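Long-range contacts in purine nucleoside phosphorylase (Anopheles gambiae, PDB 2P4S), which catalyses the phosphorolysis of purine nucleosides, preferentially inosine and 2'-deoxyinosine, to the free base and pentose 1-phosphate as part of purine salvage: residues Leu196-Ala201 against His308-Ala313; Pro184-His189 against Arg314-Thr319; Val130-Tyr135 against Arg152-Tyr157. All coordinates share one frame; numbering follows the deposited sequence.

In the fold
Along the chain, interaction 3 closes first, and interaction 1 is then nested inside the loop closed by interaction 2. Interactions 1 and 2 lie about 9 Å apart between centres and touch: both use helix 307-315, which packs on strand 195-204 in the first and reaches helix 178-191 in the second, and Ala313 of one meets Val185 of the other. Interaction 3 pairs strands 130-134 and 152-158 of the same mixed sheet to which strand 195-204 belongs, with its centre about 18 Å from each of the others. Interaction 1 carries the phosphate-binding Ala201, interaction 2 joins two helices beside it, and interaction 3 lies in an outer part of the same sheet.

Interaction 1 (Leu196-Ala201 against His308-Ala313); sequences LIATNA and HEIITA. With DIH (7-[[(3R,4R)-3-(hydroxymethyl)-4-oxidanyl-pyrrolidin-1-ium-1-yl]methyl]-3,5-dihydropyrrolo[3,2-d]pyrimidin-4-one), chain F; PO4 (phosphate ion), chain D.
Leu196 reaches from strand 195-204 to the helix packed against it through one methyl. Its CB starts toward helix 307-315, and CG is placed trans to the backbone N (chi1 -178°), which extends the side chain toward the helix and sets CD2 against it. This methyl lies 3.8 Å from Ala313 CB, 3.9 Å from the carbonyl O of Glu309 and 4.2 Å from Ile310 CD1, so it rests over one turn of the helix. Two residues along, Ala198 CB meets the same Ile310 CD1 at 4.1 Å; the delta methyl of Ile310 thus touches both inward-facing residues of the strand. The axes of 196-201 and 308-313 run almost antiparallel (173°) and come within 9.6 Å, a helix laid on a sheet in the alpha/beta core of the phosphorylase family. Glu309 also points toward the strand, and its OE2 forms a salt bridge with Arg169, which binds phosphate. Further along the strand the backbone itself enters the active site: Ala201 N donates to O1 of the bound phosphate at 2.8 Å, nearly straight at 171°. Ala201 O lies 3.1 Å from C10 of the inhibitor DIH, the methylene that links its pyrrolidinium ring to the deazapurine.

Interaction 2 (Pro184-His189 against Arg314-Thr319); sequences PVRVMH and RHCGMT
Cys316 lies over one face of the His189 imidazole, its CB 4.0 Å from the ring centroid and 14° off the ring normal. The thiol overlaps the same face nearer the rim, with SG 3.8 Å from His189 CG, a sulfur-aromatic contact beside a CH-pi one. With CG trans to the backbone N, the His189 ring is swung toward the end of the other helix, and His189 CB also touches Met318 SD at 4.0 Å. Met318 SD also lies 4.0 Å from Val185 CG1, so it spans residues one helical turn apart. The polar element is a single bond: Arg186 NH1 donates to His315 ND1 at 2.8 Å, with an N-H...acceptor angle of 158°. The donor approaches the imidazole at its edge, near the ring plane, although guanidinium and ring are turned 48° from each other. His315 NE2 is bonded to Pro242 O, so both ring nitrogens are engaged, and Arg186 makes a cation-pi contact with Phe240. Gly317, at positive phi, forms a Schellman motif at the C-terminal end of helix 307-315, after which the chain leads into strand 319-329. The contact therefore lies where the end of that helix meets helix 178-191; Met318 and Met188 rest on Leu196 of strand 195-204, while Val187 packs on helix 92-105.

Interaction 3 (Val130-Tyr135 against Arg152-Tyr157); sequences VDSFDY and RLVFGY
Phe133 and Phe155 meet rim against rim, with no face-on overlap, CE2 of Phe133 3.6 Å from CD2 of Phe155 and their planes 80° apart. They share one face of the ribbon with Leu153 and Asp131, and lie diagonally across it because Phe133 pairs with Leu153 and Asp131 with Phe155. Both pairs are antiparallel and hydrogen-bonded, the straightest link running from Phe155 N to Asp131 O at 2.8 Å. The strands form a beta hairpin whose long connection, without helix or strand, carries the phosphate-binding His149. On the reverse face Asp134 and Arg152 run alongside each other in the same direction, the planes of carboxylate and guanidinium nearly parallel, 11° apart. Their salt bridge is long, Arg152 NE to Asp134 OD1 at 3.3 Å; NE comes from the syn side but somewhat out of the carboxylate plane, and the bond is bent. The extended Arg152 chain also carries CD alongside Ser132 OG, 3.6 Å away. Beyond the strand end Tyr135 folds back, so that the backbone N of Arg152 lies 3.6 Å above the centre of its ring; its hydroxyl bonds to Gly168 O, and its ring meets that of Phe170, a phosphate-site residue. Strand 152-158 is bonded on its other side to strand 161-167, while Leu102 of helix 92-105 packs against Phe133, Leu153 and Phe155.

Interaction 1 (Leu196-Ala201 against His308-Ala313)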
loop_
_atom_site.group_PDB
_atom_site.type_symbol
_atom_site.label_atom_id
_atom_site.label_comp_id
_atom_site.label_asym_id
_atom_site.label_seq_id
_atom_site.Cartn_x
_atom_site.Cartn_y
_atom_site.Cartn_z
ATOM N N LEU A 196 -2.453 2.489 -26.926
ATOM C CA LEU A 196 -1.646 1.477 -26.237
ATOM C C LEU A 196 -2.330 0.109 -26.147
ATOM O O LEU A 196 -3.447 0.011 -25.637
ATOM C CB LEU A 196 -1.231 1.966 -24.839
ATOM C CG LEU A 196 -0.345 0.996 -24.034
ATOM C CD1 LEU A 196 1.095 0.813 -24.668
ATOM C CD2 LEU A 196 -0.318 1.396 -22.524
ATOM N N ILE A 197 -1.683 -0.923 -26.687
ATOM C CA ILE A 197 -1.984 -2.304 -26.351
ATOM C C ILE A 197 -0.991 -2.871 -25.286
ATOM O O ILE A 197 0.197 -3.104 -25.575
ATOM C CB ILE A 197 -2.017 -3.215 -27.589
ATOM C CG1 ILE A 197 -3.033 -2.684 -28.624
ATOM C CG2 ILE A 197 -2.342 -4.672 -27.178
ATOM C CD1 ILE A 197 -2.971 -3.411 -29.953
ATOM N N ALA A 198 -1.484 -3.089 -24.058
ATOM C CA ALA A 198 -0.634 -3.654 -22.986
ATOM C C ALA A 198 -1.000 -5.115 -22.790
ATOM O O ALA A 198 -2.190 -5.447 -22.627
ATOM C CB ALA A 198 -0.787 -2.868 -21.710
ATOM N N THR A 199 -0.013 -5.995 -22.841
ATOM C CA THR A 199 -0.249 -7.429 -22.672
ATOM C C THR A 199 0.531 -7.887 -21.443
ATOM O O THR A 199 1.594 -7.339 -21.132
ATOM C CB THR A 199 0.248 -8.260 -23.845
ATOM O OG1 THR A 199 1.681 -8.304 -23.820
ATOM C CG2 THR A 199 -0.239 -7.737 -25.204
ATOM N N ASN A 200 0.040 -8.894 -20.744
ATOM C CA ASN A 200 0.855 -9.447 -19.673
ATOM C C ASN A 200 0.503 -10.909 -19.509
ATOM O O ASN A 200 -0.473 -11.380 -20.130
ATOM C CB ASN A 200 0.644 -8.648 -18.368
ATOM C CG ASN A 200 -0.794 -8.645 -17.921
ATOM O OD1 ASN A 200 -1.397 -9.699 -17.694
ATOM N ND2 ASN A 200 -1.361 -7.473 -17.800
ATOM N N ALA A 201 1.303 -11.620 -18.706
ATOM C CA ALA A 201 0.896 -12.883 -18.112
ATOM C C ALA A 201 0.177 -12.648 -16.763
ATOM O O ALA A 201 0.451 -11.662 -16.073
ATOM C CB ALA A 201 2.133 -13.798 -17.905
ATOM N N HIS A 308 -0.001 0.769 -14.144
ATOM C CA HIS A 308 0.689 2.074 -14.174
ATOM C C HIS A 308 1.048 2.509 -15.580
ATOM O O HIS A 308 1.075 3.694 -15.861
ATOM C CB HIS A 308 1.953 2.058 -13.257
ATOM C CG HIS A 308 2.778 0.816 -13.390
ATOM N ND1 HIS A 308 2.478 -0.354 -12.722
ATOM C CD2 HIS A 308 3.861 0.541 -14.160
ATOM C CE1 HIS A 308 3.341 -1.296 -13.078
ATOM N NE2 HIS A 308 4.168 -0.783 -13.974
ATOM N N GLU A 309 1.337 1.563 -16.462
ATOM C CA GLU A 309 1.440 1.862 -17.897
ATOM C C GLU A 309 0.111 2.410 -18.497
ATOM O O GLU A 309 0.092 3.406 -19.250
ATOM C CB GLU A 309 1.875 0.587 -18.657
ATOM C CG GLU A 309 3.269 0.075 -18.285
ATOM C CD GLU A 309 3.427 -1.433 -18.491
ATOM O OE1 GLU A 309 2.502 -2.080 -19.029
ATOM O OE2 GLU A 309 4.492 -1.989 -18.130
ATOM N N ILE A 310 -0.981 1.703 -18.218
ATOM C CA ILE A 310 -2.325 2.147 -18.575
ATOM C C ILE A 310 -2.687 3.511 -17.994
ATOM O O ILE A 310 -3.240 4.331 -18.683
ATOM C CB ILE A 310 -3.393 1.060 -18.181
ATOM C CG1 ILE A 310 -3.132 -0.245 -18.981
ATOM C CG2 ILE A 310 -4.814 1.587 -18.422
ATOM C CD1 ILE A 310 -3.592 -0.202 -20.498
ATOM N N ILE A 311 -2.367 3.773 -16.734
ATOM C CA ILE A 311 -2.687 5.059 -16.121
ATOM C C ILE A 311 -1.915 6.212 -16.792
ATOM O O ILE A 311 -2.451 7.312 -17.047
ATOM C CB ILE A 311 -2.374 4.992 -14.606
ATOM C CG1 ILE A 311 -3.434 4.162 -13.883
ATOM C CG2 ILE A 311 -2.285 6.364 -13.963
ATOM C CD1 ILE A 311 -3.168 4.033 -12.362
ATOM N N THR A 312 -0.645 5.958 -17.080
ATOM C CA THR A 312 0.169 6.912 -17.854
ATOM C C THR A 312 -0.407 7.149 -19.262
ATOM O O THR A 312 -0.446 8.265 -19.730
ATOM C CB THR A 312 1.622 6.410 -17.923
ATOM O OG1 THR A 312 2.108 6.211 -16.574
ATOM C CG2 THR A 312 2.495 7.402 -18.666
ATOM N N ALA A 313 -0.841 6.090 -19.935
ATOM C CA ALA A 313 -1.453 6.198 -21.254
ATOM C C ALA A 313 -2.708 7.068 -21.220
ATOM O O ALA A 313 -2.889 7.940 -22.052
ATOM C CB ALA A 313 -1.786 4.840 -21.797
HETATM O "O5'" DIH F . 6.694 -15.472 -13.579
HETATM C "C5'" DIH F . 6.763 -14.224 -12.862
HETATM C "C4'" DIH F . 6.448 -13.136 -13.860
HETATM C "C6'" DIH F . 5.109 -13.401 -14.583
HETATM C "C3'" DIH F . 6.319 -11.804 -13.153
HETATM O "O3'" DIH F . 6.798 -10.785 -14.033
HETATM C "C2'" DIH F . 4.820 -11.620 -13.004
HETATM N "N1'" DIH F . 4.299 -12.184 -14.288
HETATM C C10 DIH F . 2.834 -12.302 -14.242
HETATM C C9 DIH F . 2.225 -13.467 -13.492
HETATM C C8 DIH F . 1.944 -14.745 -14.047
HETATM N N7 DIH F . 1.371 -15.516 -13.082
HETATM C C5 DIH F . 1.268 -14.802 -11.930
HETATM C C6 DIH F . 0.689 -15.073 -10.583
HETATM O O6 DIH F . 0.167 -16.222 -10.275
HETATM N N1 DIH F . 0.759 -14.049 -9.706
HETATM C C2 DIH F . 1.313 -12.833 -9.995
HETATM N N3 DIH F . 1.812 -12.543 -11.207
HETATM C C4 DIH F . 1.787 -13.520 -12.174
HETATM P P PO4 D . 4.428 -9.602 -17.082
HETATM O O1 PO4 D . 3.750 -10.370 -18.172
HETATM O O2 PO4 D . 5.424 -8.640 -17.730
HETATM O O3 PO4 D . 3.500 -8.785 -16.263
HETATM O O4 PO4 D . 5.112 -10.591 -16.186
#

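Interaction 2 (Pro184-His189 against Arg314-Thr319)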
loop_
_atom_site.group_PDB
_atom_site.type_symbol
_atom_site.label_atom_id
_atom_site.label_comp_id
_atom_site.label_asym_id
_atom_site.label_seq_id
_atom_site.Cartn_x
_atom_site.Cartn_y
_atom_site.Cartn_z
ATOM N N PRO A 184 8.251 4.473 -21.015
ATOM C CA PRO A 184 8.114 4.199 -22.452
ATOM C C PRO A 184 6.755 4.512 -23.065
ATOM O O PRO A 184 6.664 4.777 -24.296
ATOM C CB PRO A 184 8.382 2.706 -22.529
ATOM C CG PRO A 184 9.291 2.447 -21.299
ATOM C CD PRO A 184 8.687 3.275 -20.260
ATOM N N VAL A 185 5.708 4.529 -22.233
ATOM C CA VAL A 185 4.388 5.036 -22.664
ATOM C C VAL A 185 4.379 6.537 -23.000
ATOM O O VAL A 185 3.678 6.946 -23.922
ATOM C CB VAL A 185 3.251 4.690 -21.634
ATOM C CG1 VAL A 185 1.882 5.169 -22.103
ATOM C CG2 VAL A 185 3.226 3.158 -21.323
ATOM N N ARG A 186 5.098 7.366 -22.235
ATOM C CA ARG A 186 5.194 8.826 -22.550
ATOM C C ARG A 186 5.968 9.040 -23.852
ATOM O O ARG A 186 5.579 9.861 -24.665
ATOM C CB ARG A 186 5.888 9.606 -21.475
ATOM C CG ARG A 186 5.402 9.407 -20.054
ATOM C CD ARG A 186 4.316 10.316 -19.807
ATOM N NE ARG A 186 4.319 10.908 -18.475
ATOM C CZ ARG A 186 3.197 11.292 -17.857
ATOM N NH1 ARG A 186 1.975 11.126 -18.452
ATOM N NH2 ARG A 186 3.278 11.832 -16.651
ATOM N N VAL A 187 7.023 8.257 -24.056
ATOM C CA VAL A 187 7.768 8.233 -25.304
ATOM C C VAL A 187 6.892 7.812 -26.518
ATOM O O VAL A 187 6.902 8.497 -27.538
ATOM C CB VAL A 187 9.050 7.330 -25.194
ATOM C CG1 VAL A 187 9.752 7.285 -26.509
ATOM C CG2 VAL A 187 9.986 7.867 -24.113
ATOM N N MET A 188 6.165 6.697 -26.421
ATOM C CA MET A 188 5.190 6.308 -27.447
ATOM C C MET A 188 4.251 7.474 -27.841
ATOM O O MET A 188 4.064 7.756 -29.016
ATOM C CB MET A 188 4.370 5.091 -27.002
ATOM C CG MET A 188 5.109 3.754 -26.922
ATOM S SD MET A 188 4.091 2.497 -26.050
ATOM C CE MET A 188 5.074 1.047 -26.385
ATOM N N HIS A 189 3.694 8.168 -26.865
ATOM C CA HIS A 189 2.838 9.316 -27.107
ATOM C C HIS A 189 3.597 10.425 -27.877
ATOM O O HIS A 189 3.121 10.936 -28.908
ATOM C CB HIS A 189 2.338 9.825 -25.751
ATOM C CG HIS A 189 1.717 11.187 -25.783
ATOM N ND1 HIS A 189 0.523 11.455 -26.427
ATOM C CD2 HIS A 189 2.090 12.346 -25.180
ATOM C CE1 HIS A 189 0.218 12.731 -26.256
ATOM N NE2 HIS A 189 1.148 13.290 -25.493
ATOM N N ARG A 314 -3.563 6.834 -20.238
ATOM C CA ARG A 314 -4.833 7.553 -20.099
ATOM C C ARG A 314 -4.553 8.997 -19.808
ATOM O O ARG A 314 -5.211 9.861 -20.330
ATOM C CB ARG A 314 -5.684 6.941 -18.952
ATOM C CG ARG A 314 -6.245 5.571 -19.315
ATOM C CD ARG A 314 -6.922 5.614 -20.720
ATOM N NE ARG A 314 -8.229 6.242 -20.619
ATOM C CZ ARG A 314 -8.869 6.872 -21.604
ATOM N NH1 ARG A 314 -8.302 6.988 -22.812
ATOM N NH2 ARG A 314 -10.083 7.405 -21.357
ATOM N N HIS A 315 -3.555 9.246 -18.968
ATOM C CA HIS A 315 -3.114 10.604 -18.650
ATOM C C HIS A 315 -2.807 11.447 -19.892
ATOM O O HIS A 315 -3.230 12.576 -19.951
ATOM C CB HIS A 315 -1.908 10.599 -17.685
ATOM C CG HIS A 315 -1.503 11.981 -17.221
ATOM N ND1 HIS A 315 -0.273 12.532 -17.498
ATOM C CD2 HIS A 315 -2.188 12.931 -16.542
ATOM C CE1 HIS A 315 -0.211 13.749 -17.000
ATOM N NE2 HIS A 315 -1.357 14.010 -16.401
ATOM N N CYS A 316 -2.039 10.881 -20.811
ATOM C CA CYS A 316 -1.700 11.389 -22.150
ATOM C C CYS A 316 -2.851 11.485 -23.147
ATOM O O CYS A 316 -2.605 11.923 -24.256
ATOM C CB CYS A 316 -0.832 10.337 -22.886
ATOM S SG CYS A 316 0.680 10.110 -22.303
ATOM N N GLY A 317 -4.020 10.934 -22.821
ATOM C CA GLY A 317 -5.182 10.903 -23.725
ATOM C C GLY A 317 -5.158 9.737 -24.697
ATOM O O GLY A 317 -5.867 9.766 -25.700
ATOM N N MET A 318 -4.327 8.720 -24.458
ATOM C CA MET A 318 -4.273 7.527 -25.363
ATOM C C MET A 318 -5.459 6.568 -25.164
ATOM O O MET A 318 -5.996 6.471 -24.045
ATOM C CB MET A 318 -2.968 6.754 -25.195
ATOM C CG MET A 318 -1.749 7.565 -25.619
ATOM S SD MET A 318 -0.189 6.770 -25.133
ATOM C CE MET A 318 0.187 5.457 -26.297
ATOM N N THR A 319 -5.867 5.892 -26.243
ATOM C CA THR A 319 -6.865 4.814 -26.162
ATOM C C THR A 319 -6.150 3.515 -25.802
ATOM O O THR A 319 -5.101 3.237 -26.364
ATOM C CB THR A 319 -7.658 4.663 -27.482
ATOM O OG1 THR A 319 -8.325 5.905 -27.722
ATOM C CG2 THR A 319 -8.718 3.547 -27.399
#

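Interaction 3 (Val130-Tyr135 against Arg152-Tyr157)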
loop_
_atom_site.group_PDB
_atom_site.type_symbol
_atom_site.label_atom_id
_atom_site.label_comp_id
_atom_site.label_asym_id
_atom_site.label_seq_id
_atom_site.Cartn_x
_atom_site.Cartn_y
_atom_site.Cartn_z
ATOM N N VAL A 130 11.685 -4.157 -40.002
ATOM C CA VAL A 130 11.917 -3.642 -38.638
ATOM C C VAL A 130 13.138 -2.705 -38.481
ATOM O O VAL A 130 14.171 -2.908 -39.115
ATOM C CB VAL A 130 11.942 -4.789 -37.560
ATOM C CG1 VAL A 130 10.806 -5.747 -37.801
ATOM C CG2 VAL A 130 13.243 -5.551 -37.589
ATOM N N ASP A 131 12.969 -1.662 -37.660
ATOM C CA ASP A 131 14.064 -0.966 -36.989
ATOM C C ASP A 131 14.028 -1.382 -35.512
ATOM O O ASP A 131 13.053 -1.179 -34.810
ATOM C CB ASP A 131 13.969 0.559 -37.170
ATOM C CG ASP A 131 13.959 0.971 -38.656
ATOM O OD1 ASP A 131 14.911 0.616 -39.389
ATOM O OD2 ASP A 131 13.014 1.658 -39.103
ATOM N N SER A 132 15.099 -2.016 -35.065
ATOM C CA SER A 132 15.165 -2.584 -33.734
ATOM C C SER A 132 16.212 -1.847 -32.879
ATOM O O SER A 132 17.301 -1.505 -33.368
ATOM C CB SER A 132 15.498 -4.049 -33.855
ATOM O OG SER A 132 15.514 -4.627 -32.564
ATOM N N PHE A 133 15.868 -1.568 -31.627
ATOM C CA PHE A 133 16.779 -0.882 -30.705
ATOM C C PHE A 133 16.918 -1.621 -29.387
ATOM O O PHE A 133 15.967 -1.633 -28.609
ATOM C CB PHE A 133 16.310 0.537 -30.372
ATOM C CG PHE A 133 16.125 1.422 -31.550
ATOM C CD1 PHE A 133 17.135 2.320 -31.924
ATOM C CD2 PHE A 133 14.931 1.389 -32.284
ATOM C CE1 PHE A 133 16.956 3.166 -33.017
ATOM C CE2 PHE A 133 14.740 2.215 -33.389
ATOM C CZ PHE A 133 15.756 3.106 -33.766
ATOM N N ASP A 134 18.091 -2.201 -29.117
ATOM C CA ASP A 134 18.347 -2.748 -27.789
ATOM C C ASP A 134 18.133 -1.656 -26.766
ATOM O O ASP A 134 18.530 -0.515 -27.008
ATOM C CB ASP A 134 19.760 -3.326 -27.690
ATOM C CG ASP A 134 19.882 -4.660 -28.399
ATOM O OD1 ASP A 134 18.885 -5.063 -29.048
ATOM O OD2 ASP A 134 20.962 -5.305 -28.326
ATOM N N TYR A 135 17.469 -1.984 -25.645
ATOM C CA TYR A 135 17.229 -0.998 -24.562
ATOM C C TYR A 135 18.504 -0.369 -24.046
ATOM O O TYR A 135 18.495 0.792 -23.675
ATOM C CB TYR A 135 16.447 -1.574 -23.370
ATOM C CG TYR A 135 14.988 -1.968 -23.665
ATOM C CD1 TYR A 135 14.304 -1.472 -24.812
ATOM C CD2 TYR A 135 14.292 -2.826 -22.794
ATOM C CE1 TYR A 135 12.965 -1.831 -25.076
ATOM C CE2 TYR A 135 12.962 -3.198 -23.040
ATOM C CZ TYR A 135 12.317 -2.710 -24.178
ATOM O OH TYR A 135 11.052 -3.093 -24.406
ATOM N N ARG A 152 14.180 -5.104 -26.321
ATOM C CA ARG A 152 14.342 -4.314 -27.574
ATOM C C ARG A 152 13.069 -3.537 -27.906
ATOM O O ARG A 152 11.977 -4.054 -27.713
ATOM C CB ARG A 152 14.614 -5.216 -28.774
ATOM C CG ARG A 152 15.898 -5.944 -28.717
ATOM C CD ARG A 152 15.988 -6.916 -29.884
ATOM N NE ARG A 152 17.178 -7.748 -29.729
ATOM C CZ ARG A 152 17.268 -9.015 -30.126
ATOM N NH1 ARG A 152 16.238 -9.621 -30.718
ATOM N NH2 ARG A 152 18.394 -9.687 -29.913
ATOM N N LEU A 153 13.229 -2.302 -28.389
ATOM C CA LEU A 153 12.173 -1.531 -28.981
ATOM C C LEU A 153 12.159 -1.797 -30.511
ATOM O O LEU A 153 13.172 -1.587 -31.202
ATOM C CB LEU A 153 12.393 -0.060 -28.645
ATOM C CG LEU A 153 11.243 0.908 -28.861
ATOM C CD1 LEU A 153 9.948 0.369 -28.183
ATOM C CD2 LEU A 153 11.618 2.251 -28.312
ATOM N N VAL A 154 11.051 -2.343 -31.013
ATOM C CA VAL A 154 10.973 -2.786 -32.396
ATOM C C VAL A 154 9.921 -1.937 -33.129
ATOM O O VAL A 154 8.740 -1.903 -32.736
ATOM C CB VAL A 154 10.666 -4.297 -32.524
ATOM C CG1 VAL A 154 10.920 -4.783 -33.903
ATOM C CG2 VAL A 154 11.550 -5.097 -31.628
ATOM N N PHE A 155 10.352 -1.205 -34.160
ATOM C CA PHE A 155 9.419 -0.426 -34.984
ATOM C C PHE A 155 9.263 -1.277 -36.211
ATOM O O PHE A 155 10.243 -1.626 -36.813
ATOM C CB PHE A 155 10.009 0.931 -35.364
ATOM C CG PHE A 155 10.097 1.914 -34.230
ATOM C CD1 PHE A 155 9.182 2.967 -34.140
ATOM C CD2 PHE A 155 11.131 1.837 -33.283
ATOM C CE1 PHE A 155 9.246 3.915 -33.077
ATOM C CE2 PHE A 155 11.215 2.761 -32.250
ATOM C CZ PHE A 155 10.269 3.836 -32.154
ATOM N N GLY A 156 8.043 -1.653 -36.581
ATOM C CA GLY A 156 7.849 -2.564 -37.724
ATOM C C GLY A 156 6.393 -2.580 -38.141
ATOM O O GLY A 156 5.560 -1.905 -37.529
ATOM N N TYR A 157 6.101 -3.358 -39.184
ATOM C CA TYR A 157 4.751 -3.557 -39.719
ATOM C C TYR A 157 4.121 -4.832 -39.177
ATOM O O TYR A 157 4.671 -5.952 -39.342
ATOM C CB TYR A 157 4.765 -3.554 -41.275
ATOM C CG TYR A 157 5.135 -2.196 -41.848
ATOM C CD1 TYR A 157 4.158 -1.277 -42.137
ATOM C CD2 TYR A 157 6.480 -1.833 -42.069
ATOM C CE1 TYR A 157 4.476 0.012 -42.659
ATOM C CE2 TYR A 157 6.833 -0.538 -42.583
ATOM C CZ TYR A 157 5.814 0.378 -42.881
ATOM O OH TYR A 157 6.074 1.665 -43.388
#